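Local coordinates for hypothetical protein Rv2827c (Mycobacterium tuberculosis, PDB 1ZEL), which is of unknown cellular function but probably binds DNA through a winged-helix region and carries a domain related to AbiEi-type antitoxins, at residues H112-P120 against D202-D213; L156-L164 against P179-L187. All coordinates share one frame; numbering follows the deposited sequence. Where two conformers were deposited one is given.

Contact 1 (H112-P120 against D202-D213). With NA (sodium ion), chain C; FMT (formic acid), chain F.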
loop_
_atom_site.group_PDB
_atom_site.type_symbol
_atom_site.label_atom_id
_atom_site.label_comp_id
_atom_site.label_asym_id
_atom_site.label_seq_id
_atom_site.Cartn_x
_atom_site.Cartn_y
_atom_site.Cartn_z
ATOM N N HIS A 112 -4.263 5.345 -5.301
ATOM C CA HIS A 112 -4.510 6.641 -4.685
ATOM C C HIS A 112 -3.843 7.803 -5.428
ATOM O O HIS A 112 -4.336 8.925 -5.351
ATOM C CB HIS A 112 -4.118 6.613 -3.207
ATOM C CG HIS A 112 -4.975 5.700 -2.375
ATOM N ND1 HIS A 112 -6.328 5.914 -2.190
ATOM C CD2 HIS A 112 -4.667 4.586 -1.666
ATOM C CE1 HIS A 112 -6.822 4.953 -1.424
ATOM N NE2 HIS A 112 -5.834 4.136 -1.090
ATOM N N LEU A 113 -2.753 7.523 -6.145
ATOM C CA LEU A 113 -2.072 8.510 -6.981
ATOM C C LEU A 113 -2.848 8.716 -8.281
ATOM O O LEU A 113 -2.653 9.722 -8.986
ATOM C CB LEU A 113 -0.639 8.059 -7.308
ATOM C CG LEU A 113 0.439 8.152 -6.221
ATOM C CD1 LEU A 113 1.775 7.523 -6.684
ATOM C CD2 LEU A 113 0.624 9.609 -5.766
ATOM N N GLY A 114 -3.739 7.778 -8.584
ATOM C CA GLY A 114 -4.692 7.966 -9.695
ATOM C C GLY A 114 -4.351 7.273 -10.997
ATOM O O GLY A 114 -4.950 7.579 -12.035
ATOM N N TYR A 115 -3.456 6.283 -10.937
ATOM C CA TYR A 115 -2.982 5.625 -12.158
ATOM C C TYR A 115 -3.714 4.328 -12.500
ATOM O O TYR A 115 -3.314 3.631 -13.437
ATOM C CB TYR A 115 -1.458 5.405 -12.101
ATOM C CG TYR A 115 -0.685 6.644 -11.698
ATOM C CD1 TYR A 115 0.276 6.607 -10.684
ATOM C CD2 TYR A 115 -0.955 7.856 -12.283
ATOM C CE1 TYR A 115 0.953 7.753 -10.310
ATOM C CE2 TYR A 115 -0.274 9.016 -11.902
ATOM C CZ TYR A 115 0.667 8.952 -10.923
ATOM O OH TYR A 115 1.329 10.084 -10.531
ATOM N N LEU A 116 -4.791 4.003 -11.785
ATOM C CA LEU A 116 -5.480 2.742 -12.031
ATOM C C LEU A 116 -6.949 2.946 -12.301
ATOM O O LEU A 116 -7.625 3.711 -11.604
ATOM C CB LEU A 116 -5.304 1.746 -10.860
ATOM C CG LEU A 116 -3.921 1.214 -10.481
ATOM C CD1 LEU A 116 -4.007 0.277 -9.307
ATOM C CD2 LEU A 116 -3.256 0.487 -11.643
ATOM N N ASP A 117 -7.443 2.237 -13.307
ATOM C CA ASP A 117 -8.863 2.228 -13.654
ATOM C C ASP A 117 -9.753 1.688 -12.536
ATOM O O ASP A 117 -10.844 2.202 -12.300
ATOM C CB ASP A 117 -9.051 1.392 -14.918
ATOM C CG ASP A 117 -8.391 2.030 -16.135
ATOM O OD1 ASP A 117 -8.485 3.279 -16.249
ATOM O OD2 ASP A 117 -7.789 1.295 -16.961
ATOM N N ARG A 118 -9.278 0.658 -11.843
ATOM C CA ARG A 118 -10.105 -0.091 -10.900
ATOM C C ARG A 118 -9.433 -0.146 -9.556
ATOM O O ARG A 118 -8.218 -0.321 -9.478
ATOM C CB ARG A 118 -10.319 -1.539 -11.377
ATOM C CG ARG A 118 -10.924 -1.733 -12.779
ATOM C CD ARG A 118 -12.126 -0.835 -13.025
ATOM N NE ARG A 118 -13.267 -1.149 -12.170
ATOM C CZ ARG A 118 -14.103 -0.236 -11.690
ATOM N NH1 ARG A 118 -13.908 1.039 -11.971
ATOM N NH2 ARG A 118 -15.131 -0.595 -10.929
ATOM N N GLN A 119 -10.223 -0.022 -8.495
ATOM C CA GLN A 119 -9.692 -0.228 -7.167
ATOM C C GLN A 119 -9.126 -1.629 -7.079
ATOM O O GLN A 119 -9.807 -2.598 -7.420
ATOM C CB GLN A 119 -10.742 -0.037 -6.079
ATOM C CG GLN A 119 -10.151 -0.206 -4.679
ATOM C CD GLN A 119 -11.166 -0.017 -3.576
ATOM O OE1 GLN A 119 -12.317 0.315 -3.832
ATOM N NE2 GLN A 119 -10.730 -0.212 -2.326
ATOM N N PRO A 120 -7.876 -1.741 -6.621
ATOM C CA PRO A 120 -7.320 -3.067 -6.492
ATOM C C PRO A 120 -7.874 -3.777 -5.250
ATOM O O PRO A 120 -8.282 -3.149 -4.265
ATOM C CB PRO A 120 -5.820 -2.787 -6.348
ATOM C CG PRO A 120 -5.750 -1.486 -5.669
ATOM C CD PRO A 120 -6.921 -0.699 -6.206
ATOM N N ASP A 202 -4.137 -2.667 -15.870
ATOM C CA ASP A 202 -4.850 -1.524 -15.309
ATOM C C ASP A 202 -3.950 -0.272 -15.287
ATOM O O ASP A 202 -4.431 0.863 -15.352
ATOM C CB ASP A 202 -5.278 -1.889 -13.885
ATOM C CG ASP A 202 -6.650 -1.374 -13.524
ATOM O OD1 ASP A 202 -6.744 -0.679 -12.509
ATOM O OD2 ASP A 202 -7.637 -1.688 -14.222
ATOM N N LEU A 203 -2.646 -0.486 -15.171
ATOM C CA LEU A 203 -1.707 0.634 -15.069
ATOM C C LEU A 203 -1.281 1.155 -16.444
ATOM O O LEU A 203 -1.221 2.361 -16.658
ATOM C CB LEU A 203 -0.461 0.224 -14.277
ATOM C CG LEU A 203 0.696 1.241 -14.245
ATOM C CD1 LEU A 203 0.318 2.470 -13.400
ATOM C CD2 LEU A 203 1.932 0.591 -13.708
ATOM N N VAL A 204 -0.982 0.240 -17.366
ATOM C CA VAL A 204 -0.250 0.612 -18.586
ATOM C C VAL A 204 -0.919 1.681 -19.453
ATOM O O VAL A 204 -0.205 2.418 -20.120
ATOM C CB VAL A 204 0.248 -0.591 -19.443
ATOM C CG1 VAL A 204 1.358 -1.334 -18.707
ATOM C CG2 VAL A 204 -0.896 -1.553 -19.824
ATOM N N PRO A 205 -2.270 1.774 -19.458
ATOM C CA PRO A 205 -2.880 2.882 -20.215
ATOM C C PRO A 205 -2.584 4.259 -19.633
ATOM O O PRO A 205 -2.770 5.265 -20.321
ATOM C CB PRO A 205 -4.383 2.597 -20.088
ATOM C CG PRO A 205 -4.448 1.119 -19.849
ATOM C CD PRO A 205 -3.319 0.913 -18.879
ATOM N N HIS A 206 -2.128 4.303 -18.382
ATOM C CA HIS A 206 -1.906 5.566 -17.654
ATOM C C HIS A 206 -0.439 5.870 -17.364
ATOM O O HIS A 206 -0.147 6.652 -16.478
ATOM C CB HIS A 206 -2.711 5.575 -16.339
ATOM C CG HIS A 206 -4.133 5.137 -16.522
ATOM N ND1 HIS A 206 -4.958 5.690 -17.478
ATOM C CD2 HIS A 206 -4.859 4.175 -15.910
ATOM C CE1 HIS A 206 -6.135 5.092 -17.437
ATOM N NE2 HIS A 206 -6.104 4.175 -16.486
ATOM N N LEU A 207 0.481 5.250 -18.102
ATOM C CA LEU A 207 1.902 5.564 -17.953
ATOM C C LEU A 207 2.210 7.016 -18.249
ATOM O O LEU A 207 3.083 7.586 -17.615
ATOM C CB LEU A 207 2.781 4.661 -18.843
ATOM C CG LEU A 207 2.848 3.193 -18.437
ATOM C CD1 LEU A 207 3.754 2.468 -19.394
ATOM C CD2 LEU A 207 3.396 3.077 -16.983
ATOM N N ASP A 208 1.531 7.625 -19.226
ATOM C CA ASP A 208 1.802 9.049 -19.515
ATOM C C ASP A 208 1.558 9.912 -18.255
ATOM O O ASP A 208 2.383 10.786 -17.880
ATOM C CB ASP A 208 0.949 9.549 -20.687
ATOM C CG ASP A 208 -0.559 9.236 -20.537
ATOM O OD1 ASP A 208 -1.042 8.620 -19.548
ATOM O OD2 ASP A 208 -1.292 9.614 -21.461
ATOM N N ASP A 209 0.447 9.603 -17.585
ATOM C CA ASP A 209 0.028 10.290 -16.370
ATOM C C ASP A 209 1.097 10.110 -15.283
ATOM O O ASP A 209 1.499 11.072 -14.638
ATOM C CB ASP A 209 -1.327 9.725 -15.913
ATOM C CG ASP A 209 -2.050 10.615 -14.894
ATOM O OD1 ASP A 209 -1.487 11.641 -14.433
ATOM O OD2 ASP A 209 -3.213 10.287 -14.572
ATOM N N LEU A 210 1.557 8.878 -15.085
ATOM C CA LEU A 210 2.584 8.595 -14.066
ATOM C C LEU A 210 3.891 9.347 -14.331
ATOM O O LEU A 210 4.444 10.044 -13.455
ATOM C CB LEU A 210 2.827 7.080 -14.011
ATOM C CG LEU A 210 4.058 6.533 -13.277
ATOM C CD1 LEU A 210 4.070 6.871 -11.817
ATOM C CD2 LEU A 210 4.125 5.018 -13.442
ATOM N N VAL A 211 4.352 9.238 -15.568
ATOM C CA VAL A 211 5.648 9.759 -15.982
ATOM C C VAL A 211 5.696 11.283 -15.866
ATOM O O VAL A 211 6.698 11.836 -15.429
ATOM C CB VAL A 211 5.968 9.279 -17.422
ATOM C CG1 VAL A 211 7.099 10.098 -18.039
ATOM C CG2 VAL A 211 6.329 7.796 -17.404
ATOM N N ALA A 212 4.615 11.954 -16.255
ATOM C CA ALA A 212 4.491 13.397 -16.052
ATOM C C ALA A 212 4.620 13.839 -14.577
ATOM O O ALA A 212 4.949 14.995 -14.307
ATOM C CB ALA A 212 3.167 13.909 -16.646
ATOM N N ASP A 213 4.380 12.932 -13.638
ATOM C CA ASP A 213 4.427 13.258 -12.200
ATOM C C ASP A 213 5.748 12.946 -11.530
ATOM O O ASP A 213 5.863 13.156 -10.323
ATOM C CB ASP A 213 3.320 12.524 -11.414
ATOM C CG ASP A 213 1.930 12.894 -11.896
ATOM O OD1 ASP A 213 1.790 13.946 -12.539
ATOM O OD2 ASP A 213 0.968 12.129 -11.682
HETATM NA NA NA C . 0.135 13.061 -13.801
HETATM C C FMT F . -6.640 -0.585 -1.770
HETATM O O1 FMT F . -7.646 0.129 -1.678
HETATM O O2 FMT F . -5.488 -0.144 -1.907
HETATM O O HOH W 1 -4.787 10.233 -12.481
HETATM O O HOH W 2 -6.396 -2.310 -10.438
#
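G114 and D209 meet through a water that donates to G114 O at 2.7 Å and to D209 OD2. G114 closes helix 106-113 with a Schellman motif, its positive phi and two bonds back into the last turn ending the helix. Next comes Y115, the central side chain of the contact. With CG beside the backbone N (chi1 -49°), its ring lies across the first turn of helix 207-212: L210 CA sits over one face, 3.9 Å from the ring centroid in a CH-pi contact, L210 CD1 touches CE1, and the D209 carboxylate stands at the edge, its plane 81° from the ring. Y115 OH gives D213 OD2 a hydrogen bond whose 2.4 Å is too short to be taken at face value. That oxygen also binds the sodium ion, 2.5 Å away, which would make the tyrosine a second-shell neighbour of the metal; D213 OD1, D209 OD1 and D209 O are further ligands, and R167 completes the residues of the site. L116 packs CD2 on L203 CB. D117 OD1 accepts from H206 NE2 at 2.6 Å, a His-carboxylate bond lying in the imidazole plane but reaching the oxygen from above the carboxylate plane. In one of two D202 conformers, OD1 accepts from R118 N, 2.9 Å away, on its syn lone pair, and a water joins it to R118 O. The chain after helix 106-113 thus runs along helices 200-203 and 207-212, with P183 of helix 183-192 touching both Y115 and L210, and helix 288-296 packing behind V204 and L207.

Contact 2 (L156-L164 against P179-L187); sequences LLAPRPALL and PALGPEALL
L157 O accepts a nearly straight bond (174°) from G182 N, 2.7 Å away and in the carbonyl plane, and has a water 3.0 Å off that may also donate to it while accepting from A185 N. L181 CA adds a CA-H...O contact to the same oxygen. P159 CA lies 3.7 Å from G182 CA, a close backbone approach at the glycine, which is the N-cap of helix 183-192. The side chains then divide into apolar and polar groups. L157 CD2 rests on A185 CB, and P159 CB on P183 CD, while L163 and P183 meet tip to tip, CD2 to CG, at a tight 3.5 Å. R160 and E184 cross at about a right angle. The bend at chi2 (98°) turns the E184 carboxylate so that OE2 takes R160 NH2 at 3.1 Å on its syn lone pair, in a salt bridge with the two planes 78° apart. OE2 has a further donor in S215 N, and a second water links OE1 to R160 N, tying the glutamate to both ends of the arginine. Buried as a whole, the crossing has strand 103-104 beside L157 and L181, helix 216-223 against L156, L157 and R160, W174 against P159 and A180, and helix 207-212 reaching P183 and L187 through L210.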
loop_
_atom_site.group_PDB
_atom_site.type_symbol
_atom_site.label_atom_id
_atom_site.label_comp_id
_atom_site.label_asym_id
_atom_site.label_seq_id
_atom_site.Cartn_x
_atom_site.Cartn_y
_atom_site.Cartn_z
ATOM N N LEU A 156 12.166 11.137 0.279
ATOM C CA LEU A 156 12.419 10.626 -1.043
ATOM C C LEU A 156 11.312 9.656 -1.472
ATOM O O LEU A 156 10.874 9.698 -2.608
ATOM C CB LEU A 156 13.806 9.966 -1.101
ATOM C CG LEU A 156 14.357 9.568 -2.480
ATOM C CD1 LEU A 156 14.226 10.691 -3.538
ATOM C CD2 LEU A 156 15.813 9.072 -2.378
ATOM N N LEU A 157 10.832 8.818 -0.558
ATOM C CA LEU A 157 9.869 7.766 -0.925
ATOM C C LEU A 157 8.456 8.283 -1.132
ATOM O O LEU A 157 7.761 7.920 -2.106
ATOM C CB LEU A 157 9.895 6.638 0.116
ATOM C CG LEU A 157 11.203 5.810 0.066
ATOM C CD1 LEU A 157 11.300 4.858 1.224
ATOM C CD2 LEU A 157 11.275 5.055 -1.221
ATOM N N ALA A 158 8.068 9.199 -0.252
ATOM C CA ALA A 158 6.753 9.815 -0.257
ATOM C C ALA A 158 6.606 10.774 -1.449
ATOM O O ALA A 158 7.602 11.298 -1.933
ATOM C CB ALA A 158 6.580 10.586 1.061
ATOM N N PRO A 159 5.371 11.021 -1.924
ATOM C CA PRO A 159 5.253 11.983 -3.009
ATOM C C PRO A 159 5.720 13.358 -2.544
ATOM O O PRO A 159 5.703 13.645 -1.339
ATOM C CB PRO A 159 3.749 12.017 -3.295
ATOM C CG PRO A 159 3.141 11.613 -2.015
ATOM C CD PRO A 159 4.056 10.495 -1.537
ATOM N N ARG A 160 6.165 14.181 -3.486
ATOM C CA ARG A 160 6.469 15.549 -3.149
ATOM C C ARG A 160 5.179 16.243 -2.754
ATOM O O ARG A 160 4.192 16.143 -3.487
ATOM C CB ARG A 160 7.121 16.264 -4.337
ATOM C CG ARG A 160 8.570 15.856 -4.550
ATOM C CD ARG A 160 9.052 16.052 -5.990
ATOM N NE ARG A 160 8.262 16.978 -6.795
ATOM C CZ ARG A 160 7.481 16.621 -7.822
ATOM N NH1 ARG A 160 6.816 17.573 -8.466
ATOM N NH2 ARG A 160 7.354 15.327 -8.212
ATOM N N PRO A 161 5.171 16.927 -1.593
ATOM C CA PRO A 161 3.999 17.737 -1.239
ATOM C C PRO A 161 3.518 18.638 -2.380
ATOM O O PRO A 161 2.314 18.733 -2.583
ATOM C CB PRO A 161 4.492 18.574 -0.067
ATOM C CG PRO A 161 5.499 17.641 0.616
ATOM C CD PRO A 161 6.214 16.992 -0.541
ATOM N N ALA A 162 4.431 19.301 -3.097
ATOM C CA ALA A 162 4.020 20.187 -4.196
ATOM C C ALA A 162 3.278 19.439 -5.286
ATOM O O ALA A 162 2.412 20.019 -5.953
ATOM C CB ALA A 162 5.212 20.937 -4.792
ATOM N N LEU A 163 3.628 18.161 -5.483
ATOM C CA LEU A 163 2.944 17.316 -6.450
ATOM C C LEU A 163 1.504 17.066 -5.975
ATOM O O LEU A 163 0.556 17.247 -6.747
ATOM C CB LEU A 163 3.698 15.985 -6.706
ATOM C CG LEU A 163 2.871 15.019 -7.577
ATOM C CD1 LEU A 163 2.868 15.429 -9.058
ATOM C CD2 LEU A 163 3.273 13.569 -7.408
ATOM N N LEU A 164 1.353 16.659 -4.710
ATOM C CA LEU A 164 0.021 16.465 -4.114
ATOM C C LEU A 164 -0.887 17.674 -4.331
ATOM O O LEU A 164 -2.046 17.507 -4.736
ATOM C CB LEU A 164 0.117 16.108 -2.624
ATOM C CG LEU A 164 0.821 14.769 -2.358
ATOM C CD1 LEU A 164 0.949 14.540 -0.852
ATOM C CD2 LEU A 164 0.121 13.563 -3.065
ATOM N N PRO A 179 1.036 6.283 5.284
ATOM C CA PRO A 179 2.209 6.617 4.461
ATOM C C PRO A 179 2.140 5.790 3.182
ATOM O O PRO A 179 1.710 4.633 3.230
ATOM C CB PRO A 179 3.391 6.140 5.303
ATOM C CG PRO A 179 2.869 5.892 6.648
ATOM C CD PRO A 179 1.419 5.575 6.521
ATOM N N ALA A 180 2.487 6.402 2.044
ATOM C CA ALA A 180 2.406 5.731 0.754
ATOM C C ALA A 180 3.514 6.247 -0.158
ATOM O O ALA A 180 3.939 7.421 -0.068
ATOM C CB ALA A 180 1.021 5.954 0.110
ATOM N N LEU A 181 3.980 5.360 -1.034
ATOM C CA LEU A 181 5.012 5.690 -1.997
ATOM C C LEU A 181 4.474 6.742 -2.954
ATOM O O LEU A 181 3.286 6.713 -3.313
ATOM C CB LEU A 181 5.390 4.457 -2.829
ATOM C CG LEU A 181 6.101 3.304 -2.110
ATOM C CD1 LEU A 181 6.600 2.288 -3.148
ATOM C CD2 LEU A 181 7.219 3.793 -1.188
ATOM N N GLY A 182 5.343 7.657 -3.349
ATOM C CA GLY A 182 5.007 8.596 -4.393
ATOM C C GLY A 182 5.238 7.975 -5.766
ATOM O O GLY A 182 5.609 6.803 -5.871
ATOM N N PRO A 183 5.010 8.758 -6.834
ATOM C CA PRO A 183 5.112 8.204 -8.180
ATOM C C PRO A 183 6.525 7.746 -8.513
ATOM O O PRO A 183 6.682 6.737 -9.179
ATOM C CB PRO A 183 4.702 9.365 -9.090
ATOM C CG PRO A 183 4.828 10.590 -8.272
ATOM C CD PRO A 183 4.588 10.167 -6.838
ATOM N N GLU A 184 7.539 8.485 -8.066
ATOM C CA GLU A 184 8.905 8.068 -8.336
ATOM C C GLU A 184 9.217 6.725 -7.706
ATOM O O GLU A 184 9.736 5.833 -8.369
ATOM C CB GLU A 184 9.914 9.135 -7.895
ATOM C CG GLU A 184 9.751 10.427 -8.697
ATOM C CD GLU A 184 8.936 11.476 -7.960
ATOM O OE1 GLU A 184 8.231 11.102 -7.004
ATOM O OE2 GLU A 184 9.008 12.668 -8.336
ATOM N N ALA A 185 8.858 6.556 -6.440
ATOM C CA ALA A 185 9.166 5.296 -5.764
ATOM C C ALA A 185 8.329 4.165 -6.342
ATOM O O ALA A 185 8.802 3.034 -6.459
ATOM C CB ALA A 185 9.001 5.419 -4.251
ATOM N N LEU A 186 7.096 4.481 -6.733
ATOM C CA LEU A 186 6.258 3.501 -7.406
ATOM C C LEU A 186 6.902 3.047 -8.714
ATOM O O LEU A 186 7.023 1.846 -8.964
ATOM C CB LEU A 186 4.876 4.081 -7.691
ATOM C CG LEU A 186 3.987 3.210 -8.574
ATOM C CD1 LEU A 186 3.623 1.855 -7.918
ATOM C CD2 LEU A 186 2.781 4.012 -8.906
ATOM N N LEU A 187 7.350 4.001 -9.525
ATOM C CA LEU A 187 7.892 3.661 -10.828
ATOM C C LEU A 187 9.154 2.827 -10.617
ATOM O O LEU A 187 9.377 1.819 -11.307
ATOM C CB LEU A 187 8.206 4.923 -11.638
ATOM C CG LEU A 187 8.547 4.744 -13.119
ATOM C CD1 LEU A 187 8.097 5.972 -13.933
ATOM C CD2 LEU A 187 10.080 4.490 -13.277
HETATM O O HOH W 3 8.293 8.995 -4.818
HETATM O O HOH W 4 6.544 13.070 -6.049
#

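Contacts 1 and 2 both lie in the AbiEi antitoxin C-terminal domain, their centres about 14 Å apart, and illustrate how a nested pair of long-range contacts can knit a fold together. In chain order, 112-120 comes first, then both segments of contact 2, and finally 202-213, so contact 2 closes inside the loop that contact 1 closes. Helix 183-192, which starts in contact 2, is followed directly by helix 200-203 of contact 1. The two also touch: L113 CD1 packs on P183 N at 3.5 Å, and D213 O approaches P183 CG. The sodium site of contact 1 therefore borders the more buried crossing of contact 2.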